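PDB 2YY7: L-threonine dehydrogenase from Flavobacterium frigidimaris, which probably catalyses the NAD-dependent oxidation of L-threonine at its 3-hydroxyl group, as a member of the short-chain dehydrogenase/reductase superfamily related to UDP-galactose 4-epimerase. Local coordinates for residues K4-A10 and E29-D35; R23-E29 and V43-P48; D164-I168 and I226-V231. All blocks are in the same frame, centred on the assembly; numbering follows the deposited sequence.

Interaction 1: K4-A10 and E29-D35. With NAD (nicotinamide-adenine-dinucleotide), chain E.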
# COMPACT_ATOMS: atom_id res chain seq x y z
N LYS A 4 29.03 11.62 0.26
CA LYS A 4 28.87 12.39 -0.96
C LYS A 4 27.36 12.30 -1.18
O LYS A 4 26.83 11.24 -1.51
CB LYS A 4 29.63 11.72 -2.11
CG LYS A 4 29.70 12.59 -3.35
CD LYS A 4 30.36 13.93 -3.04
CE LYS A 4 30.45 14.78 -4.30
NZ LYS A 4 31.27 14.10 -5.34
N ILE A 5 26.68 13.42 -0.99
CA ILE A 5 25.23 13.48 -1.07
C ILE A 5 24.59 13.97 -2.36
O ILE A 5 25.04 14.93 -2.98
CB ILE A 5 24.69 14.36 0.09
CG1 ILE A 5 25.21 13.83 1.43
CG2 ILE A 5 23.16 14.38 0.07
CD1 ILE A 5 25.04 14.80 2.59
N LEU A 6 23.51 13.30 -2.75
CA LEU A 6 22.74 13.67 -3.93
C LEU A 6 21.31 13.92 -3.47
O LEU A 6 20.64 13.02 -2.97
CB LEU A 6 22.75 12.56 -4.98
CG LEU A 6 21.82 12.82 -6.18
CD1 LEU A 6 22.25 14.09 -6.91
CD2 LEU A 6 21.85 11.62 -7.12
N ILE A 7 20.86 15.16 -3.61
CA ILE A 7 19.49 15.51 -3.24
C ILE A 7 18.67 15.62 -4.51
O ILE A 7 18.93 16.47 -5.36
CB ILE A 7 19.45 16.86 -2.49
CG1 ILE A 7 20.23 16.75 -1.18
CG2 ILE A 7 18.00 17.24 -2.21
CD1 ILE A 7 20.42 18.07 -0.47
N ILE A 8 17.68 14.74 -4.65
CA ILE A 8 16.81 14.73 -5.82
C ILE A 8 15.56 15.53 -5.45
O ILE A 8 14.88 15.21 -4.47
CB ILE A 8 16.44 13.28 -6.20
CG1 ILE A 8 17.73 12.48 -6.44
CG2 ILE A 8 15.58 13.26 -7.46
CD1 ILE A 8 17.48 11.02 -6.79
N GLY A 9 15.28 16.57 -6.23
CA GLY A 9 14.15 17.44 -5.95
C GLY A 9 14.61 18.51 -4.99
O GLY A 9 13.88 18.93 -4.10
N ALA A 10 15.84 18.98 -5.20
CA ALA A 10 16.47 19.98 -4.34
C ALA A 10 15.87 21.38 -4.37
O ALA A 10 16.12 22.19 -3.47
CB ALA A 10 17.97 20.06 -4.65
N GLU A 29 30.62 21.40 -1.97
CA GLU A 29 30.77 20.45 -3.07
C GLU A 29 30.52 18.98 -2.72
O GLU A 29 30.61 18.13 -3.60
CB GLU A 29 32.15 20.60 -3.70
CG GLU A 29 32.38 21.95 -4.39
CD GLU A 29 32.46 23.10 -3.40
OE1 GLU A 29 32.95 22.88 -2.27
OE2 GLU A 29 32.05 24.22 -3.76
N ASN A 30 30.23 18.68 -1.46
CA ASN A 30 29.95 17.30 -1.07
C ASN A 30 28.46 17.02 -1.22
O ASN A 30 28.01 15.88 -1.12
CB ASN A 30 30.35 17.05 0.38
CG ASN A 30 31.84 16.82 0.54
OD1 ASN A 30 32.63 17.77 0.53
ND2 ASN A 30 32.23 15.57 0.66
N VAL A 31 27.69 18.08 -1.47
CA VAL A 31 26.24 17.97 -1.63
C VAL A 31 25.85 18.41 -3.04
O VAL A 31 26.00 19.57 -3.41
CB VAL A 31 25.50 18.85 -0.61
CG1 VAL A 31 24.00 18.61 -0.71
CG2 VAL A 31 26.00 18.56 0.80
N ILE A 32 25.35 17.46 -3.83
CA ILE A 32 24.94 17.74 -5.20
C ILE A 32 23.43 17.93 -5.24
O ILE A 32 22.68 17.05 -4.81
CB ILE A 32 25.30 16.56 -6.14
CG1 ILE A 32 26.76 16.13 -5.94
CG2 ILE A 32 25.04 16.96 -7.59
CD1 ILE A 32 27.78 17.20 -6.25
N ALA A 33 22.98 19.07 -5.74
CA ALA A 33 21.55 19.36 -5.84
C ALA A 33 21.08 18.99 -7.24
O ALA A 33 21.75 19.29 -8.23
CB ALA A 33 21.29 20.85 -5.58
N SER A 34 19.93 18.32 -7.33
CA SER A 34 19.39 17.92 -8.62
C SER A 34 17.88 18.10 -8.61
O SER A 34 17.23 17.95 -7.58
CB SER A 34 19.74 16.46 -8.94
OG SER A 34 19.13 15.56 -8.03
N ASP A 35 17.33 18.42 -9.77
CA ASP A 35 15.90 18.65 -9.90
C ASP A 35 15.57 18.66 -11.39
O ASP A 35 16.47 18.81 -12.23
CB ASP A 35 15.56 20.00 -9.27
CG ASP A 35 14.09 20.13 -8.93
OD1 ASP A 35 13.28 20.30 -9.86
OD2 ASP A 35 13.76 20.05 -7.72
PA NAD E . 7.94 20.32 -3.49
O1A NAD E . 8.05 21.69 -2.92
O2A NAD E . 6.77 20.09 -4.37
O5B NAD E . 9.31 19.87 -4.15
C5B NAD E . 9.36 18.81 -5.06
C4B NAD E . 10.54 19.01 -5.98
O4B NAD E . 10.68 17.82 -6.77
C3B NAD E . 10.34 20.21 -6.94
O3B NAD E . 11.45 21.12 -6.89
C2B NAD E . 10.13 19.53 -8.30
O2B NAD E . 10.60 20.32 -9.38
C1B NAD E . 10.91 18.22 -8.12
N9A NAD E . 10.53 17.19 -9.09
C8A NAD E . 9.24 16.87 -9.49
N7A NAD E . 9.31 15.89 -10.40
C5A NAD E . 10.62 15.58 -10.56
C6A NAD E . 11.26 14.68 -11.39
N6A NAD E . 10.57 13.98 -12.27
N1A NAD E . 12.62 14.59 -11.37
C2A NAD E . 13.38 15.39 -10.52
N3A NAD E . 12.76 16.32 -9.70
C4A NAD E . 11.39 16.40 -9.74
O3 NAD E . 7.76 19.27 -2.29
PN NAD E . 8.37 19.30 -0.79
O1N NAD E . 9.81 19.74 -0.76
O2N NAD E . 7.32 19.94 0.06
O5D NAD E . 8.34 17.73 -0.41
C5D NAD E . 9.49 16.90 -0.62
C4D NAD E . 9.18 15.47 -0.08
O4D NAD E . 8.71 15.55 1.26
C3D NAD E . 8.06 14.76 -0.84
O3D NAD E . 8.33 13.36 -0.85
C2D NAD E . 6.84 14.97 0.03
O2D NAD E . 5.88 13.99 -0.28
C1D NAD E . 7.44 14.90 1.44
N1N NAD E . 6.55 15.58 2.41
C2N NAD E . 6.42 16.95 2.37
C3N NAD E . 5.58 17.59 3.28
C7N NAD E . 5.51 19.09 3.33
O7N NAD E . 4.59 19.60 4.23
N7N NAD E . 6.25 19.88 2.53
C4N NAD E . 4.86 16.83 4.22
C5N NAD E . 5.03 15.45 4.27
C6N NAD E . 5.85 14.82 3.35
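This is a parallel pairing of two neighbouring strands, 5-8 and 31-35, in the Rossmann-fold sheet. They are the two strands of a beta-alpha-beta unit, and helix 13-26 makes the crossover between them. Their short axes approach to 4.7 Å at 19°. The hydrogen bonds alternate as parallel strands require: Ile5 N to Asn30 O (2.8 Å), Ile32 N to Ile5 O (2.7 Å), Ile7 N to Ile32 O (2.9 Å) and Ser34 N to Ile7 O (2.9 Å). Ser34 OG also donates to Ile7 O, at 2.8 Å, so its hydroxyl folds back onto the sheet backbone. At the C-terminal end Ser34 O accepts from both Gly9 N (2.7 Å) and Ala10 N (2.9 Å). This ties the start of the glycine-rich nucleotide-binding loop (GxxGxxG) to the second strand.

Ile5, Ile7, Val31 and Ala33 share one face, with Ile7 CD1 3.6 Å from Val31 CG1. Leu22 of helix 13-26 covers Ile5 and Ile7. Leu6, Ile8, Ile32 and Ser34 occupy the other face.

The strand ends form part of the NAD site. Asp35 accepts hydrogen bonds from both hydroxyls of the adenosine ribose, NAD O2B to OD1 and NAD O3B to OD2, each at 2.7 Å. Gly9 CA lies 3.6 Å from NAD O4B, and a CB on Gly9 would clash with that oxygen. At its backbone angles a CB would also press on the carbonyl O of Ile8. An acidic residue gripping both ribose hydroxyls is the classic mark of NAD binding. A 2'-phosphate would meet the negative charge of Asp35, consistent with a preference for NAD over NADP.

Interaction 2: R23-E29 and V43-P48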
# COMPACT_ATOMS: atom_id res chain seq x y z
N ARG A 23 25.07 21.34 3.19
CA ARG A 23 26.30 21.95 2.69
C ARG A 23 27.09 22.66 3.79
O ARG A 23 28.32 22.73 3.72
CB ARG A 23 25.97 22.93 1.55
CG ARG A 23 25.67 22.21 0.24
CD ARG A 23 25.23 23.13 -0.88
NE ARG A 23 25.18 22.41 -2.15
CZ ARG A 23 24.57 22.86 -3.24
NH1 ARG A 23 23.95 24.03 -3.24
NH2 ARG A 23 24.60 22.13 -4.36
N LYS A 24 26.40 23.16 4.81
CA LYS A 24 27.06 23.83 5.93
C LYS A 24 27.76 22.79 6.80
O LYS A 24 28.84 23.03 7.34
CB LYS A 24 26.05 24.60 6.77
CG LYS A 24 25.46 25.82 6.09
CD LYS A 24 24.36 26.48 6.92
CE LYS A 24 24.87 26.99 8.26
NZ LYS A 24 25.16 25.89 9.23
N LEU A 25 27.13 21.62 6.93
CA LEU A 25 27.65 20.54 7.75
C LEU A 25 28.73 19.70 7.08
O LEU A 25 29.70 19.33 7.73
CB LEU A 25 26.52 19.60 8.18
CG LEU A 25 25.40 20.11 9.10
CD1 LEU A 25 24.40 18.98 9.32
CD2 LEU A 25 25.98 20.58 10.43
N TYR A 26 28.56 19.41 5.80
CA TYR A 26 29.53 18.56 5.11
C TYR A 26 30.33 19.18 3.98
O TYR A 26 31.18 18.51 3.39
CB TYR A 26 28.84 17.30 4.58
CG TYR A 26 28.12 16.50 5.65
CD1 TYR A 26 26.74 16.57 5.78
CD2 TYR A 26 28.82 15.67 6.52
CE1 TYR A 26 26.07 15.84 6.76
CE2 TYR A 26 28.16 14.93 7.51
CZ TYR A 26 26.78 15.02 7.61
OH TYR A 26 26.11 14.30 8.58
N GLY A 27 30.08 20.44 3.67
CA GLY A 27 30.83 21.08 2.60
C GLY A 27 29.99 21.29 1.36
O GLY A 27 29.22 20.42 0.96
N THR A 28 30.14 22.46 0.75
CA THR A 28 29.39 22.84 -0.44
C THR A 28 29.42 21.84 -1.59
O THR A 28 28.37 21.47 -2.12
CB THR A 28 29.89 24.20 -0.97
OG1 THR A 28 29.71 25.19 0.04
CG2 THR A 28 29.12 24.60 -2.23
N GLU A 29 30.62 21.40 -1.97
CA GLU A 29 30.77 20.45 -3.07
C GLU A 29 30.52 18.98 -2.72
O GLU A 29 30.61 18.13 -3.60
CB GLU A 29 32.15 20.60 -3.70
CG GLU A 29 32.38 21.95 -4.39
CD GLU A 29 32.46 23.10 -3.40
OE1 GLU A 29 32.95 22.88 -2.27
OE2 GLU A 29 32.05 24.22 -3.76
N VAL A 43 19.56 27.94 -4.38
CA VAL A 43 20.11 26.59 -4.26
C VAL A 43 20.87 26.15 -5.51
O VAL A 43 21.89 25.48 -5.40
CB VAL A 43 18.99 25.55 -3.94
CG1 VAL A 43 17.97 25.50 -5.07
CG2 VAL A 43 19.61 24.18 -3.72
N VAL A 44 20.39 26.54 -6.68
CA VAL A 44 21.05 26.18 -7.93
C VAL A 44 22.43 26.84 -8.08
O VAL A 44 23.38 26.18 -8.50
CB VAL A 44 20.19 26.56 -9.16
CG1 VAL A 44 20.93 26.23 -10.44
CG2 VAL A 44 18.87 25.79 -9.12
N ASN A 45 22.53 28.12 -7.74
CA ASN A 45 23.79 28.84 -7.87
C ASN A 45 24.76 28.69 -6.70
O ASN A 45 25.94 28.98 -6.83
CB ASN A 45 23.53 30.34 -8.09
CG ASN A 45 22.70 30.62 -9.33
OD1 ASN A 45 22.96 30.07 -10.40
ND2 ASN A 45 21.70 31.48 -9.19
N SER A 46 24.27 28.23 -5.55
CA SER A 46 25.13 28.09 -4.38
C SER A 46 25.82 26.73 -4.25
O SER A 46 26.07 26.26 -3.14
CB SER A 46 24.34 28.39 -3.10
OG SER A 46 23.28 27.47 -2.93
N GLY A 47 26.12 26.10 -5.39
CA GLY A 47 26.78 24.81 -5.34
C GLY A 47 26.53 23.93 -6.56
O GLY A 47 25.80 24.33 -7.47
N PRO A 48 27.12 22.73 -6.60
CA PRO A 48 26.95 21.81 -7.73
C PRO A 48 25.48 21.47 -7.97
O PRO A 48 24.79 20.98 -7.07
CB PRO A 48 27.75 20.58 -7.30
CG PRO A 48 28.83 21.17 -6.45
CD PRO A 48 28.06 22.17 -5.62
O HOH W 1 22.51 25.45 -0.88
O HOH W 2 27.03 26.92 -0.43
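Within the Rossmann fold, this contact joins the C-terminal end of helix 13-26, and the turn after it, to the end of helix 42-45 and the link into strand 49-51. Arg23 dominates it by reaching across from the first helix. The short helix 42-45 offers its carbonyl at Val43, and Arg23 NH1 makes a weak hydrogen bond to Val43 O at 3.3 Å.

Ser46 is the first residue to leave the helical conformation. Its OG bonds back to Asp42 O and is also bridged to Arg23 NH1 by one water. A second water joins Ser46 O to Thr28 OG1.

Gly47 comes next. Its CA lies over one face of the Arg23 guanidinium, and a CB here would clash with Arg23 CZ. The backbone angles call for glycine as well.

Pro48 has the largest covered area in its segment. Its ring packs beside Thr28 and Glu29, while its backbone pairs with Ala33 of strand 31-35. Arg23 NH2 also bonds to Val31 O of that strand, so the guanidinium sits between strand and turn. Pro48 CD lies 3.6 Å from Thr28 O, and Pro48 CG is 4.0 Å from Glu29 CA.

Interaction 3: D164-I168 and I226-V231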
# COMPACT_ATOMS: atom_id res chain seq x y z
N ASP A 164 20.04 0.15 3.55
CA ASP A 164 19.94 1.12 4.64
C ASP A 164 19.07 2.28 4.15
O ASP A 164 19.59 3.25 3.58
CB ASP A 164 21.32 1.65 5.03
CG ASP A 164 21.29 2.51 6.29
OD1 ASP A 164 20.19 2.86 6.77
OD2 ASP A 164 22.37 2.85 6.80
N VAL A 165 17.77 2.18 4.36
CA VAL A 165 16.84 3.24 3.96
C VAL A 165 16.12 3.75 5.20
O VAL A 165 15.54 2.97 5.96
CB VAL A 165 15.82 2.74 2.91
CG1 VAL A 165 15.13 1.48 3.40
CG2 VAL A 165 14.80 3.84 2.62
N ARG A 166 16.16 5.06 5.40
CA ARG A 166 15.55 5.68 6.57
C ARG A 166 14.45 6.63 6.14
O ARG A 166 14.57 7.33 5.13
CB ARG A 166 16.63 6.40 7.37
CG ARG A 166 17.87 5.52 7.54
CD ARG A 166 18.96 6.13 8.40
NE ARG A 166 20.11 5.23 8.44
CZ ARG A 166 21.16 5.39 9.24
NH1 ARG A 166 21.23 6.42 10.06
NH2 ARG A 166 22.16 4.51 9.19
N SER A 167 13.37 6.68 6.93
CA SER A 167 12.24 7.53 6.60
C SER A 167 11.50 8.10 7.80
O SER A 167 11.55 7.55 8.90
CB SER A 167 11.24 6.72 5.76
OG SER A 167 10.12 7.52 5.38
N ILE A 168 10.83 9.23 7.57
CA ILE A 168 10.02 9.87 8.59
C ILE A 168 8.73 10.38 7.95
O ILE A 168 8.73 10.82 6.79
CB ILE A 168 10.76 11.04 9.31
CG1 ILE A 168 11.29 12.04 8.30
CG2 ILE A 168 11.90 10.50 10.16
CD1 ILE A 168 12.16 13.12 8.94
N ILE A 226 18.36 11.63 11.76
CA ILE A 226 18.06 10.22 11.58
C ILE A 226 19.07 9.60 10.60
O ILE A 226 19.43 8.43 10.72
CB ILE A 226 16.61 9.98 11.05
CG1 ILE A 226 16.31 8.48 11.06
CG2 ILE A 226 16.47 10.53 9.64
CD1 ILE A 226 14.86 8.12 10.76
N MET A 227 19.54 10.40 9.65
CA MET A 227 20.51 9.92 8.67
C MET A 227 21.93 9.78 9.23
O MET A 227 22.66 8.88 8.83
CB MET A 227 20.52 10.85 7.45
CG MET A 227 19.35 10.62 6.50
SD MET A 227 19.44 9.00 5.66
CE MET A 227 20.37 9.44 4.21
N LYS A 228 22.31 10.67 10.15
CA LYS A 228 23.66 10.59 10.72
C LYS A 228 23.74 9.61 11.89
O LYS A 228 24.83 9.25 12.32
CB LYS A 228 24.14 11.97 11.18
CG LYS A 228 23.39 12.51 12.39
CD LYS A 228 24.16 13.64 13.07
CE LYS A 228 24.40 14.81 12.13
NZ LYS A 228 25.08 15.94 12.83
N ALA A 229 22.60 9.19 12.41
CA ALA A 229 22.57 8.27 13.53
C ALA A 229 23.14 6.90 13.18
O ALA A 229 23.08 6.46 12.02
CB ALA A 229 21.15 8.11 14.05
N PRO A 230 23.74 6.20 14.16
CA PRO A 230 24.29 4.88 13.89
C PRO A 230 23.18 3.93 13.43
O PRO A 230 22.04 4.02 13.91
CB PRO A 230 24.91 4.48 15.23
CG PRO A 230 24.14 5.28 16.24
CD PRO A 230 24.00 6.61 15.55
N VAL A 231 23.50 3.05 12.50
CA VAL A 231 22.52 2.12 11.95
C VAL A 231 21.74 1.31 12.98
O VAL A 231 20.54 1.07 12.80
CB VAL A 231 23.18 1.15 10.94
CG1 VAL A 231 24.08 0.16 11.67
CG2 VAL A 231 22.10 0.43 10.14
O HOH W 3 24.95 5.48 10.00
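Arg166 NH1 donates two hydrogen bonds to the end of helix 216-228: to Ala229 O at 2.7 Å and to Ile226 O at 2.8 Å. Strand 164-174 of the Rossmann-type sheet supplies the arginine, and the C-terminal end of helix 216-228, packed against that sheet, receives it. The last carbonyls of a helix point along its axis beyond the C-terminus and lack helical N-H partners; here the guanidinium meets Ile226 O and Ala229 O. Asp164, two residues back on the same side of the strand, holds the group in place. Its OD1 takes Arg166 NE in a salt bridge and its OD2 takes Arg166 NH2, both at 2.9 Å. A water adds a further link between Arg166 NH2 and Ala229 O.

Packing surrounds this polar centre. Arg166 CD lies 4.0 Å from Met227 SD. Val231 packs beside the guanidinium and Asp164. Ile226 turns the end of its side chain to the strand, where Trp292 of helix 286-292 touches both it and Ile168. In this apolar pair Ile226 CD1 sits 3.8 Å from Ile168 CG2.

In the fold
Interactions 1 and 2 are neighbours, with centres 8 Å apart. They share Glu29, and their segments alternate along the chain. Helix 13-26 links strand 5-8 to strand 31-35, and strand 31-35 lies between strands 5-8 and 49-51 in the sheet. The two contacts therefore join consecutive parts of the nucleotide-binding half. Interaction 3 comes later in the chain. Its centre is about 17 Å from that of interaction 1 and about 21 Å from that of interaction 2. Strand 164-174 belongs to the same sheet, reached from strand 5-8 through strands 71-74 and 112-118. Tyr26 and Lys228 touch between interactions 2 and 3. Interaction 1 alone contacts NAD directly.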